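Local atomic coordinates of 3',5'-cyclic-nucleotide phosphodiesterase 1 (Saccharomyces cerevisiae, PDB entry 4OJV), a protein that belongs to the class-II phosphodiesterases, a family of the metallo-hydrolase clan, and holds a pair of zinc ions in its fold. Residues 19-24 against 323-328; 6-11 against 275-280; 63-68 against 360-365; 124-127 against 133-136; 228-233 against 239-244. All coordinates share one frame; numbering follows the deposited sequence.

Interaction 1: 19-24 against 323-328; sequences GTQCFI and IVTHVK. With ZN (zinc ion), chain E; SO4 (sulfate ion), chain B.
Gln21 and His326 bring the two backbones nearest each other, 6.7 Å between their CA atoms, just ahead of strand 22-27 and just past the end of strand 321-325; no hydrogen bond joins the segments, so side chains alone bridge them. Phe23 makes the apolar part: CZ, at the far end of its ring, lies 3.6 Å from the Thr325 methyl CG2. The first torsion of Thr325 (chi1 64°) gives that methyl to Phe23 and turns OG1 to the side of Gln21. The extended Gln21 comes down on the rim of the His326 imidazole. Its OE1 lies near the ring plane, 3.9 Å from His326 CD2, while the amide itself stands almost upright to the ring, the planes 85° apart. Two hydrogen bonds from Gln21 NE2, to Asp39 OD2 and Cys242 O, fix the rotation of this amide.

His326 is a metal ligand, its NE2 2.1 Å from a zinc ion that is also bound by Asp132, His133, Asp244 and a water. The ring is held from behind by Ser281 OG at ND1. A sulfate, probably from the crystallisation liquor, lies beside the metal; Lys328 NZ donates to its O2 at 2.8 Å, whereas the exact place of O4 is doubtful.

The contact lies between the two sheets of the fold, at their zinc-binding end. Phe23 also packs on Leu277, Thr325 lies against Glu279 of the neighbouring strand 273-279, and on the far side of strand 321-325 Val324 meets Leu344 of helix 336-350.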
# COMPACT_ATOMS: atom_id res chain seq x y z
N GLY A 19 4.52 3.08 -2.76
CA GLY A 19 5.95 3.28 -2.91
C GLY A 19 6.67 3.50 -1.60
O GLY A 19 7.69 4.16 -1.59
N THR A 20 6.15 2.94 -0.51
CA THR A 20 6.82 3.06 0.79
C THR A 20 8.01 2.08 0.86
O THR A 20 8.25 1.30 -0.07
CB THR A 20 5.84 2.94 1.97
OG1 THR A 20 5.15 1.71 1.88
CG2 THR A 20 4.82 4.08 1.96
N GLN A 21 8.77 2.17 1.94
CA GLN A 21 10.15 1.71 1.93
C GLN A 21 10.36 0.24 1.57
O GLN A 21 9.86 -0.66 2.24
CB GLN A 21 10.80 1.98 3.28
CG GLN A 21 12.26 1.57 3.32
CD GLN A 21 13.08 2.38 4.29
OE1 GLN A 21 13.15 3.61 4.18
NE2 GLN A 21 13.73 1.71 5.23
N CYS A 22 11.14 0.00 0.51
CA CYS A 22 11.60 -1.34 0.16
C CYS A 22 12.74 -1.24 -0.84
O CYS A 22 12.61 -0.55 -1.87
CB CYS A 22 10.47 -2.17 -0.46
SG CYS A 22 11.00 -3.84 -0.94
N PHE A 23 13.85 -1.93 -0.56
CA PHE A 23 15.01 -1.96 -1.44
C PHE A 23 15.34 -3.41 -1.75
O PHE A 23 15.37 -4.24 -0.85
CB PHE A 23 16.20 -1.27 -0.77
CG PHE A 23 15.85 0.04 -0.12
CD1 PHE A 23 15.42 1.12 -0.87
CD2 PHE A 23 15.92 0.18 1.26
CE1 PHE A 23 15.07 2.32 -0.26
CE2 PHE A 23 15.58 1.37 1.87
CZ PHE A 23 15.16 2.45 1.12
N ILE A 24 15.57 -3.73 -3.02
CA ILE A 24 16.01 -5.07 -3.42
C ILE A 24 17.53 -5.06 -3.61
O ILE A 24 18.08 -4.12 -4.19
CB ILE A 24 15.32 -5.50 -4.74
CG1 ILE A 24 13.79 -5.51 -4.59
CG2 ILE A 24 15.86 -6.83 -5.24
CD1 ILE A 24 13.28 -6.43 -3.51
N ILE A 323 22.68 7.95 0.29
CA ILE A 323 21.45 7.84 -0.48
C ILE A 323 20.30 8.09 0.50
O ILE A 323 20.08 7.29 1.41
CB ILE A 323 21.32 6.44 -1.12
CG1 ILE A 323 22.59 6.05 -1.91
CG2 ILE A 323 20.05 6.34 -1.97
CD1 ILE A 323 22.94 6.99 -3.05
N VAL A 324 19.61 9.21 0.32
CA VAL A 324 18.61 9.68 1.27
C VAL A 324 17.26 9.06 0.93
O VAL A 324 16.79 9.14 -0.20
CB VAL A 324 18.51 11.22 1.20
CG1 VAL A 324 17.44 11.76 2.13
CG2 VAL A 324 19.86 11.84 1.55
N THR A 325 16.65 8.44 1.93
CA THR A 325 15.41 7.70 1.76
C THR A 325 14.28 8.29 2.60
O THR A 325 14.51 9.18 3.43
CB THR A 325 15.62 6.24 2.20
OG1 THR A 325 15.91 6.23 3.60
CG2 THR A 325 16.78 5.60 1.42
N HIS A 326 13.07 7.79 2.39
CA HIS A 326 11.95 8.01 3.31
C HIS A 326 11.58 9.47 3.46
O HIS A 326 11.15 9.91 4.51
CB HIS A 326 12.29 7.39 4.68
CG HIS A 326 11.09 7.06 5.53
ND1 HIS A 326 10.52 7.96 6.37
CD2 HIS A 326 10.41 5.87 5.72
CE1 HIS A 326 9.51 7.39 7.02
NE2 HIS A 326 9.44 6.10 6.64
N VAL A 327 11.74 10.24 2.39
CA VAL A 327 11.32 11.64 2.44
C VAL A 327 9.79 11.69 2.43
O VAL A 327 9.14 11.02 1.62
CB VAL A 327 11.92 12.48 1.29
CG1 VAL A 327 11.38 13.90 1.32
CG2 VAL A 327 13.44 12.48 1.39
N LYS A 328 9.23 12.47 3.35
CA LYS A 328 7.78 12.59 3.45
C LYS A 328 7.23 13.65 2.51
O LYS A 328 7.91 14.64 2.19
CB LYS A 328 7.41 12.93 4.89
CG LYS A 328 7.61 11.76 5.84
CD LYS A 328 7.22 12.09 7.28
CE LYS A 328 7.37 10.90 8.22
NZ LYS A 328 6.46 9.75 7.93
ZN ZN E . 8.58 4.65 7.90
S SO4 B . 6.82 6.74 10.00
O1 SO4 B . 5.51 6.04 9.83
O2 SO4 B . 6.56 8.19 10.24
O3 SO4 B . 7.59 6.14 11.14
O4 SO4 B . 7.55 6.58 8.72
O HOH W 1 7.53 4.01 9.49

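Interaction 2: 6-11 against 275-280; sequences ITILGA and GILVEC
Ile6 and Leu277 meet in the core between the two beta sheets of this metallo-hydrolase fold, strand 4-8 contributing from one sheet and strand 273-279 from the other. Across the contact all is apolar. The two side chains reach toward each other tip to tip, and both branches of the leucine are used: Leu277 CD1 lies 3.9 Å from Ile6 CD1, and Leu277 CD2 lies 4.1 Å from Ile6 CG2. A chi2 of 63° beside a chi1 of -85°, an uncommon pairing for leucine, spreads the two methyls over Ile6 in this way.

Hydrogen bonds, by contrast, run within each sheet. Ile6 pairs with Leu367 and Ile8 with His365, while Leu277 takes its partners from the strand that holds Ile240. Where strand 4-8 gives way, Leu9 and Gly10 both face Cys22 in a classic beta bulge, and the chain turns a corner there. At the C-terminal end of strand 273-279 the buried carboxylate of Glu279 is gripped through OE1 by His294 ND1 and Val245 N, and through OE2 by Ser281 OG and Leu295 N.

Ile8 starts out to the flank of the contact, yet its CD1 still arrives 4.2 Å from Leu277 CD2.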
# COMPACT_ATOMS: atom_id res chain seq x y z
N ILE A 6 21.29 -2.25 -6.20
CA ILE A 6 20.19 -1.92 -5.29
C ILE A 6 19.03 -1.39 -6.11
O ILE A 6 19.15 -0.33 -6.73
CB ILE A 6 20.60 -0.86 -4.24
CG1 ILE A 6 21.85 -1.29 -3.45
CG2 ILE A 6 19.42 -0.58 -3.31
CD1 ILE A 6 22.28 -0.27 -2.41
N THR A 7 17.92 -2.12 -6.12
CA THR A 7 16.72 -1.66 -6.81
C THR A 7 15.85 -0.92 -5.80
O THR A 7 15.44 -1.50 -4.79
CB THR A 7 15.91 -2.83 -7.41
OG1 THR A 7 16.78 -3.72 -8.13
CG2 THR A 7 14.85 -2.30 -8.36
N ILE A 8 15.57 0.34 -6.08
CA ILE A 8 14.71 1.14 -5.20
C ILE A 8 13.26 0.90 -5.59
O ILE A 8 12.78 1.45 -6.58
CB ILE A 8 15.05 2.64 -5.29
CG1 ILE A 8 16.56 2.87 -5.14
CG2 ILE A 8 14.24 3.42 -4.25
CD1 ILE A 8 17.13 2.55 -3.79
N LEU A 9 12.56 0.05 -4.84
CA LEU A 9 11.14 -0.16 -5.10
C LEU A 9 10.30 0.93 -4.48
O LEU A 9 9.30 1.36 -5.06
CB LEU A 9 10.66 -1.53 -4.63
CG LEU A 9 11.26 -2.73 -5.35
CD1 LEU A 9 10.57 -4.01 -4.91
CD2 LEU A 9 11.21 -2.60 -6.87
N GLY A 10 10.69 1.38 -3.29
CA GLY A 10 9.95 2.42 -2.60
C GLY A 10 10.86 3.21 -1.69
O GLY A 10 11.68 2.64 -0.95
N ALA A 11 10.73 4.53 -1.75
CA ALA A 11 11.52 5.42 -0.91
C ALA A 11 10.65 6.53 -0.32
O ALA A 11 11.17 7.53 0.17
CB ALA A 11 12.69 6.01 -1.69
N GLY A 275 28.04 2.67 0.23
CA GLY A 275 26.83 3.46 0.30
C GLY A 275 26.15 3.29 1.62
O GLY A 275 26.22 2.23 2.25
N ILE A 276 25.47 4.36 2.04
CA ILE A 276 24.53 4.30 3.16
C ILE A 276 23.18 4.81 2.68
O ILE A 276 23.10 5.93 2.17
CB ILE A 276 25.03 5.05 4.41
CG1 ILE A 276 23.97 5.00 5.52
CG2 ILE A 276 25.46 6.47 4.08
CD1 ILE A 276 24.47 5.27 6.92
N LEU A 277 22.16 3.97 2.84
CA LEU A 277 20.77 4.34 2.56
C LEU A 277 20.11 4.71 3.87
O LEU A 277 19.84 3.84 4.69
CB LEU A 277 20.02 3.20 1.86
CG LEU A 277 20.14 3.08 0.34
CD1 LEU A 277 21.57 2.81 -0.10
CD2 LEU A 277 19.21 1.99 -0.18
N VAL A 278 19.87 6.00 4.07
CA VAL A 278 19.44 6.48 5.37
C VAL A 278 18.40 7.58 5.18
O VAL A 278 18.48 8.37 4.24
CB VAL A 278 20.64 6.98 6.22
CG1 VAL A 278 21.39 8.10 5.53
CG2 VAL A 278 20.20 7.39 7.62
N GLU A 279 17.45 7.66 6.10
CA GLU A 279 16.38 8.62 5.94
C GLU A 279 16.79 10.07 6.16
O GLU A 279 17.72 10.38 6.92
CB GLU A 279 15.21 8.31 6.88
CG GLU A 279 15.48 8.54 8.37
CD GLU A 279 14.23 9.00 9.08
OE1 GLU A 279 13.61 8.17 9.78
OE2 GLU A 279 13.86 10.18 8.92
N CYS A 280 16.05 10.96 5.51
CA CYS A 280 15.90 12.32 5.99
C CYS A 280 14.45 12.67 5.72
O CYS A 280 14.11 13.21 4.66
CB CYS A 280 16.88 13.28 5.33
SG CYS A 280 16.97 14.86 6.20

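Interaction 3: 63-68 against 360-365; sequences ELVPSF and IALEGH
The Glu63 carboxylate meets the His365 imidazole at its edge, the two planes only 9° apart and the side chains coming from opposite directions. His365 NE2 donates to Glu63 OE2 at a modelled 2.4 Å with an angle of 155° at the hydrogen; a separation so short is best read with reserve, although the pairing itself is plain. Glu63 spans the gap because its chain runs extended all the way from the backbone. From the same segment as Glu63, Val65 CG1 comes in obliquely, 3.9 Å from His365 CE1, and this methyl also touches Leu362 CD1 at 4.4 Å.

At the other edge of the ring ND1 points back into its own segment. With CG beside the backbone N (chi1 -65°), the imidazole folds back over the turn that His365 itself ends, and ND1 donates to Glu363 O at 2.9 Å, approaching well above the carbonyl plane. A weak bond to Leu362 O accompanies it.

Ile76 and Lys88 flank Glu63 and His365. The arrangement is a His-carboxylate hydrogen bond built on a type II beta turn, Leu362 to His365, with Gly364 at its positive-phi position; this turn links strand 357-360, at the edge of one sheet, to strand 365-368 of the other.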
# COMPACT_ATOMS: atom_id res chain seq x y z
N GLU A 63 15.40 11.93 -18.90
CA GLU A 63 14.47 11.28 -18.00
C GLU A 63 13.80 12.23 -16.99
O GLU A 63 14.48 13.03 -16.35
CB GLU A 63 15.19 10.16 -17.27
CG GLU A 63 14.25 9.22 -16.56
CD GLU A 63 14.97 8.24 -15.67
OE1 GLU A 63 16.16 7.94 -15.91
OE2 GLU A 63 14.33 7.78 -14.72
N LEU A 64 12.48 12.12 -16.87
CA LEU A 64 11.72 12.87 -15.86
C LEU A 64 11.15 11.89 -14.86
O LEU A 64 10.72 10.80 -15.22
CB LEU A 64 10.57 13.65 -16.51
CG LEU A 64 10.90 14.70 -17.57
CD1 LEU A 64 9.63 15.24 -18.20
CD2 LEU A 64 11.72 15.83 -16.97
N VAL A 65 11.14 12.30 -13.59
CA VAL A 65 10.59 11.46 -12.52
C VAL A 65 9.39 12.15 -11.86
O VAL A 65 9.30 13.38 -11.86
CB VAL A 65 11.65 11.08 -11.46
CG1 VAL A 65 12.81 10.32 -12.09
CG2 VAL A 65 12.16 12.30 -10.71
N PRO A 66 8.47 11.38 -11.26
CA PRO A 66 7.34 12.04 -10.59
C PRO A 66 7.77 12.97 -9.46
O PRO A 66 8.76 12.68 -8.77
CB PRO A 66 6.54 10.86 -10.03
CG PRO A 66 6.89 9.72 -10.92
CD PRO A 66 8.34 9.91 -11.25
N SER A 67 7.04 14.07 -9.29
CA SER A 67 7.31 15.04 -8.23
C SER A 67 6.02 15.54 -7.59
O SER A 67 5.77 15.26 -6.41
CB SER A 67 8.13 16.21 -8.79
OG SER A 67 8.29 17.22 -7.82
N PHE A 68 5.22 16.27 -8.36
CA PHE A 68 3.89 16.79 -7.96
C PHE A 68 3.92 18.10 -7.18
O PHE A 68 2.93 18.48 -6.53
CB PHE A 68 3.03 15.71 -7.28
CG PHE A 68 2.90 14.45 -8.10
CD1 PHE A 68 2.28 14.47 -9.35
CD2 PHE A 68 3.42 13.25 -7.64
CE1 PHE A 68 2.17 13.31 -10.11
CE2 PHE A 68 3.31 12.09 -8.39
CZ PHE A 68 2.68 12.12 -9.62
N ILE A 360 19.20 11.61 -3.57
CA ILE A 360 17.91 11.12 -3.07
C ILE A 360 17.62 9.79 -3.76
O ILE A 360 17.80 9.68 -4.97
CB ILE A 360 16.77 12.13 -3.37
CG1 ILE A 360 17.09 13.54 -2.85
CG2 ILE A 360 15.43 11.62 -2.83
CD1 ILE A 360 17.26 13.67 -1.35
N ALA A 361 17.15 8.81 -2.99
CA ALA A 361 16.68 7.53 -3.54
C ALA A 361 15.45 7.74 -4.40
O ALA A 361 14.48 8.35 -3.95
CB ALA A 361 16.36 6.54 -2.43
N LEU A 362 15.48 7.21 -5.63
CA LEU A 362 14.38 7.35 -6.57
C LEU A 362 13.81 6.01 -6.96
O LEU A 362 14.51 5.15 -7.51
CB LEU A 362 14.83 8.09 -7.84
CG LEU A 362 15.31 9.53 -7.69
CD1 LEU A 362 15.88 10.04 -9.01
CD2 LEU A 362 14.18 10.43 -7.20
N GLU A 363 12.52 5.83 -6.68
CA GLU A 363 11.82 4.61 -7.03
C GLU A 363 11.95 4.31 -8.51
O GLU A 363 12.04 5.23 -9.34
CB GLU A 363 10.34 4.76 -6.71
CG GLU A 363 10.04 4.92 -5.24
CD GLU A 363 10.09 6.34 -4.70
OE1 GLU A 363 10.56 7.33 -5.37
OE2 GLU A 363 9.61 6.42 -3.55
N GLY A 364 11.98 3.03 -8.84
CA GLY A 364 12.01 2.63 -10.24
C GLY A 364 13.39 2.71 -10.85
O GLY A 364 13.53 2.70 -12.07
N HIS A 365 14.42 2.79 -10.01
CA HIS A 365 15.81 2.88 -10.46
C HIS A 365 16.67 1.89 -9.73
O HIS A 365 16.34 1.47 -8.62
CB HIS A 365 16.35 4.30 -10.27
CG HIS A 365 15.64 5.31 -11.12
ND1 HIS A 365 14.42 5.79 -10.81
CD2 HIS A 365 15.99 5.88 -12.34
CE1 HIS A 365 14.03 6.65 -11.77
NE2 HIS A 365 14.99 6.69 -12.71

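Interaction 4: 124-127 against 133-136; sequences YYIT and HISG. With ZN (zinc ion), chain E.
Thr127 faces the imidazole of His133 obliquely, OG1 standing 3.9 Å from ND1, too far for a hydrogen bond. The other ring nitrogen, His133 NE2, binds the zinc ion that His326 also holds, at 2.1 Å. What holds the ring at its back is Asp39: its OD2 takes the hydrogen bond of His133 ND1, and its OD1 takes that of the Thr127 backbone N. One carboxylate outside the contact thus ties both segments together and sets the rotation of a metal ligand, a second-shell role that probably also makes the imidazole a stronger donor to the zinc.

Further from the metal the contact is apolar. Ile126 and Ile134 cross at about a right angle, with Ile126 CG2 4.0 Å from Ile134 CG2, and Ile126 CD1 comes within 4.1 Å of His133 O. In Ile134, chi1 of 63° leaves CG2 to meet Ile126, while the rest of the side chain leads off to Leu165 and Val169 of helix 159-169.

His128, His130, Asp132 and His133 make up the HxHxDH metal-binding motif of the metallo-beta-lactamase-like fold, and the loop that carries it links strand 121-125 to helix 135-140. Ile134 holds the N-cap position of that helix, against which Ile126 also packs through Leu137; strand 153-157 then completes the beta-alpha-beta unit, pairing with strand 121-125.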
# COMPACT_ATOMS: atom_id res chain seq x y z
N TYR A 124 13.46 -11.36 3.35
CA TYR A 124 13.26 -9.96 3.72
C TYR A 124 13.99 -9.68 5.02
O TYR A 124 13.93 -10.50 5.94
CB TYR A 124 11.78 -9.68 3.98
CG TYR A 124 10.84 -9.75 2.80
CD1 TYR A 124 10.38 -10.97 2.32
CD2 TYR A 124 10.36 -8.59 2.21
CE1 TYR A 124 9.49 -11.03 1.26
CE2 TYR A 124 9.46 -8.64 1.15
CZ TYR A 124 9.03 -9.86 0.69
OH TYR A 124 8.12 -9.94 -0.33
N TYR A 125 14.65 -8.53 5.09
CA TYR A 125 15.24 -8.04 6.33
C TYR A 125 14.45 -6.80 6.72
O TYR A 125 14.58 -5.75 6.08
CB TYR A 125 16.74 -7.76 6.14
CG TYR A 125 17.50 -9.03 5.89
CD1 TYR A 125 17.65 -9.54 4.60
CD2 TYR A 125 18.01 -9.78 6.95
CE1 TYR A 125 18.32 -10.73 4.37
CE2 TYR A 125 18.67 -10.97 6.73
CZ TYR A 125 18.82 -11.44 5.44
OH TYR A 125 19.48 -12.63 5.21
N ILE A 126 13.62 -6.93 7.74
CA ILE A 126 12.68 -5.88 8.11
C ILE A 126 13.28 -5.05 9.23
O ILE A 126 13.82 -5.60 10.19
CB ILE A 126 11.30 -6.48 8.51
CG1 ILE A 126 10.73 -7.35 7.38
CG2 ILE A 126 10.32 -5.38 8.92
CD1 ILE A 126 10.49 -6.64 6.06
N THR A 127 13.19 -3.73 9.09
CA THR A 127 13.81 -2.83 10.07
C THR A 127 12.93 -2.58 11.29
O THR A 127 13.40 -2.46 12.41
CB THR A 127 14.22 -1.49 9.43
OG1 THR A 127 13.04 -0.78 9.00
CG2 THR A 127 15.20 -1.71 8.27
N HIS A 133 6.39 -0.20 6.26
CA HIS A 133 7.57 -1.03 6.00
C HIS A 133 7.22 -2.47 5.78
O HIS A 133 8.12 -3.28 5.52
CB HIS A 133 8.62 -0.86 7.10
CG HIS A 133 9.14 0.54 7.18
ND1 HIS A 133 10.38 0.93 6.76
CD2 HIS A 133 8.49 1.69 7.58
CE1 HIS A 133 10.49 2.26 6.91
NE2 HIS A 133 9.34 2.72 7.39
N ILE A 134 5.93 -2.81 5.83
CA ILE A 134 5.51 -4.21 5.69
C ILE A 134 4.30 -4.43 4.79
O ILE A 134 3.94 -5.57 4.55
CB ILE A 134 5.25 -4.89 7.05
CG1 ILE A 134 4.08 -4.19 7.77
CG2 ILE A 134 6.53 -4.93 7.88
CD1 ILE A 134 3.52 -4.95 8.95
N SER A 135 3.67 -3.37 4.30
CA SER A 135 2.40 -3.51 3.58
C SER A 135 2.50 -4.36 2.31
O SER A 135 1.61 -5.18 2.04
CB SER A 135 1.81 -2.14 3.27
OG SER A 135 2.72 -1.36 2.53
N GLY A 136 3.58 -4.19 1.54
CA GLY A 136 3.79 -5.00 0.34
C GLY A 136 4.14 -6.43 0.67
O GLY A 136 3.60 -7.36 0.08
ZN ZN E . 8.58 4.65 7.90
O HOH W 1 7.53 4.01 9.49

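Interaction 5: 228-233 against 239-244; sequences YIFRDR and IIVCGD. With ZN (zinc ion), chain D; ZN (zinc ion), chain E.
Phe230, Ile239, Val241 and Tyr228 project from one face of an antiparallel beta hairpin, strands 222-232 and 238-242, while Ile229 and Ile240 project from the other. On the first face Phe230 lies beside its cross-strand partner, CB 4.0 Å from Ile239 CG1, and its ring extends toward the diagonal neighbour, CD1 4.3 Å from Val241 CG2. Ile239 carries CG1 between its backbone N and carbonyl carbon (chi1 53°), which brings that branch over to Phe230. Tyr228 starts on the same face, but its ring leads away from the partner strand and delivers OH to a hydrogen bond with Ile126 O. On the second face Ile229 CG1 and Ile240 CG1 approach to 4.3 Å, and Phe260 of helix 256-267 touches both residues.

The side chains are held in register by the backbone ladder. Tyr228 with Val241 and Phe230 with Ile239 are hydrogen-bonded pairs, each with a bond in both directions; Val241 N reaches Tyr228 O at 2.8 Å, and Phe230 N reaches Ile239 O at 2.9 Å. Ile229 and Ile240 form the non-hydrogen-bonded pair between them.

Past Cys242 the second strand leaves the ladder and leads to the dinuclear site, where His128, His130 and His213 bind one zinc ion, and Asp132, His133 and His326 bind the other. A single carboxylate oxygen bridges them: Asp244 OD2 lies 2.2 Å from the first zinc ion and 2.1 Å from the second.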
# COMPACT_ATOMS: atom_id res chain seq x y z
N TYR A 228 20.95 -2.27 8.97
CA TYR A 228 21.57 -3.49 8.47
C TYR A 228 22.84 -3.19 7.70
O TYR A 228 22.83 -2.39 6.76
CB TYR A 228 20.61 -4.22 7.53
CG TYR A 228 19.45 -4.90 8.21
CD1 TYR A 228 19.63 -6.12 8.86
CD2 TYR A 228 18.17 -4.35 8.17
CE1 TYR A 228 18.56 -6.77 9.47
CE2 TYR A 228 17.10 -4.99 8.78
CZ TYR A 228 17.30 -6.20 9.43
OH TYR A 228 16.27 -6.87 10.05
N ILE A 229 23.93 -3.85 8.08
CA ILE A 229 25.14 -3.88 7.27
C ILE A 229 25.14 -5.15 6.43
O ILE A 229 24.96 -6.24 6.96
CB ILE A 229 26.44 -3.85 8.11
CG1 ILE A 229 26.41 -2.68 9.10
CG2 ILE A 229 27.67 -3.82 7.20
CD1 ILE A 229 27.59 -2.64 10.06
N PHE A 230 25.32 -5.00 5.12
CA PHE A 230 25.56 -6.14 4.23
C PHE A 230 26.99 -6.07 3.74
O PHE A 230 27.40 -5.06 3.18
CB PHE A 230 24.57 -6.16 3.05
CG PHE A 230 23.15 -6.36 3.47
CD1 PHE A 230 22.34 -5.27 3.80
CD2 PHE A 230 22.62 -7.64 3.60
CE1 PHE A 230 21.03 -5.46 4.21
CE2 PHE A 230 21.31 -7.84 4.01
CZ PHE A 230 20.52 -6.74 4.32
N ARG A 231 27.74 -7.15 3.97
CA ARG A 231 29.14 -7.21 3.58
C ARG A 231 29.39 -8.34 2.59
O ARG A 231 29.09 -9.50 2.89
CB ARG A 231 30.03 -7.37 4.81
CG ARG A 231 31.51 -7.58 4.46
CD ARG A 231 32.40 -7.45 5.69
NE ARG A 231 32.04 -8.44 6.69
CZ ARG A 231 32.14 -8.26 8.01
NH1 ARG A 231 32.61 -7.11 8.49
NH2 ARG A 231 31.77 -9.23 8.83
N ASP A 232 29.92 -8.00 1.43
CA ASP A 232 30.36 -9.01 0.48
C ASP A 232 31.67 -9.59 0.99
O ASP A 232 32.66 -8.87 1.13
CB ASP A 232 30.57 -8.40 -0.89
CG ASP A 232 31.13 -9.40 -1.88
OD1 ASP A 232 30.51 -10.47 -2.02
OD2 ASP A 232 32.18 -9.12 -2.48
N ARG A 233 31.70 -10.89 1.28
CA ARG A 233 32.88 -11.47 1.91
C ARG A 233 34.14 -11.45 1.05
O ARG A 233 35.23 -11.23 1.58
CB ARG A 233 32.60 -12.87 2.44
CG ARG A 233 31.81 -12.83 3.75
CD ARG A 233 31.80 -14.19 4.42
NE ARG A 233 31.17 -15.20 3.56
CZ ARG A 233 29.86 -15.44 3.51
NH1 ARG A 233 29.02 -14.75 4.27
NH2 ARG A 233 29.40 -16.38 2.70
N ILE A 239 27.48 -2.25 2.21
CA ILE A 239 26.48 -1.19 2.18
C ILE A 239 25.72 -1.22 3.50
O ILE A 239 25.61 -2.26 4.14
CB ILE A 239 25.51 -1.32 0.98
CG1 ILE A 239 24.88 -2.72 0.94
CG2 ILE A 239 26.20 -0.93 -0.32
CD1 ILE A 239 23.75 -2.88 -0.06
N ILE A 240 25.22 -0.05 3.90
CA ILE A 240 24.41 0.09 5.11
C ILE A 240 23.02 0.50 4.65
O ILE A 240 22.87 1.47 3.91
CB ILE A 240 24.99 1.15 6.06
CG1 ILE A 240 26.38 0.74 6.54
CG2 ILE A 240 24.05 1.41 7.23
CD1 ILE A 240 27.15 1.83 7.27
N VAL A 241 22.01 -0.25 5.07
CA VAL A 241 20.63 0.03 4.68
C VAL A 241 19.83 0.21 5.96
O VAL A 241 19.73 -0.71 6.77
CB VAL A 241 20.04 -1.08 3.77
CG1 VAL A 241 18.69 -0.64 3.24
CG2 VAL A 241 20.97 -1.40 2.61
N CYS A 242 19.24 1.39 6.12
CA CYS A 242 18.70 1.82 7.42
C CYS A 242 17.19 1.82 7.50
O CYS A 242 16.49 2.19 6.55
CB CYS A 242 19.18 3.24 7.74
SG CYS A 242 20.98 3.44 7.76
N GLY A 243 16.68 1.45 8.67
CA GLY A 243 15.30 1.76 9.01
C GLY A 243 15.16 3.17 9.56
O GLY A 243 16.17 3.84 9.83
N ASP A 244 13.91 3.60 9.74
CA ASP A 244 13.60 4.94 10.27
C ASP A 244 14.36 5.13 11.58
O ASP A 244 14.54 4.17 12.34
CB ASP A 244 12.09 5.12 10.57
CG ASP A 244 11.13 4.83 9.37
OD1 ASP A 244 11.72 4.57 8.27
OD2 ASP A 244 9.80 4.83 9.60
ZN ZN D . 8.42 4.08 11.17
ZN ZN E . 8.58 4.65 7.90
O HOH W 1 7.53 4.01 9.49

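In the fold
Interactions 1 and 2 lie side by side, centres 5 Å apart, and together join the two sheets of the sandwich: strands 4-8 and 22-27 are neighbours in one, 273-279 and 321-325 in the other. Interaction 5 sits in the second sheet, next to strand 273-279, and interaction 4 at the end of strand 121-125 in the first. Along the chain, 4 and then 5 fall between the segments of 1, 2 and 3, which cross one another. Interactions 1, 4 and 5 converge on one zinc ion and its water, so residues distant in sequence assemble the site. The centres of interactions 3 and 5 are about 23 Å apart; interaction 3 contributes no zinc ligand but joins interaction 2 through Ile8 and Ala11.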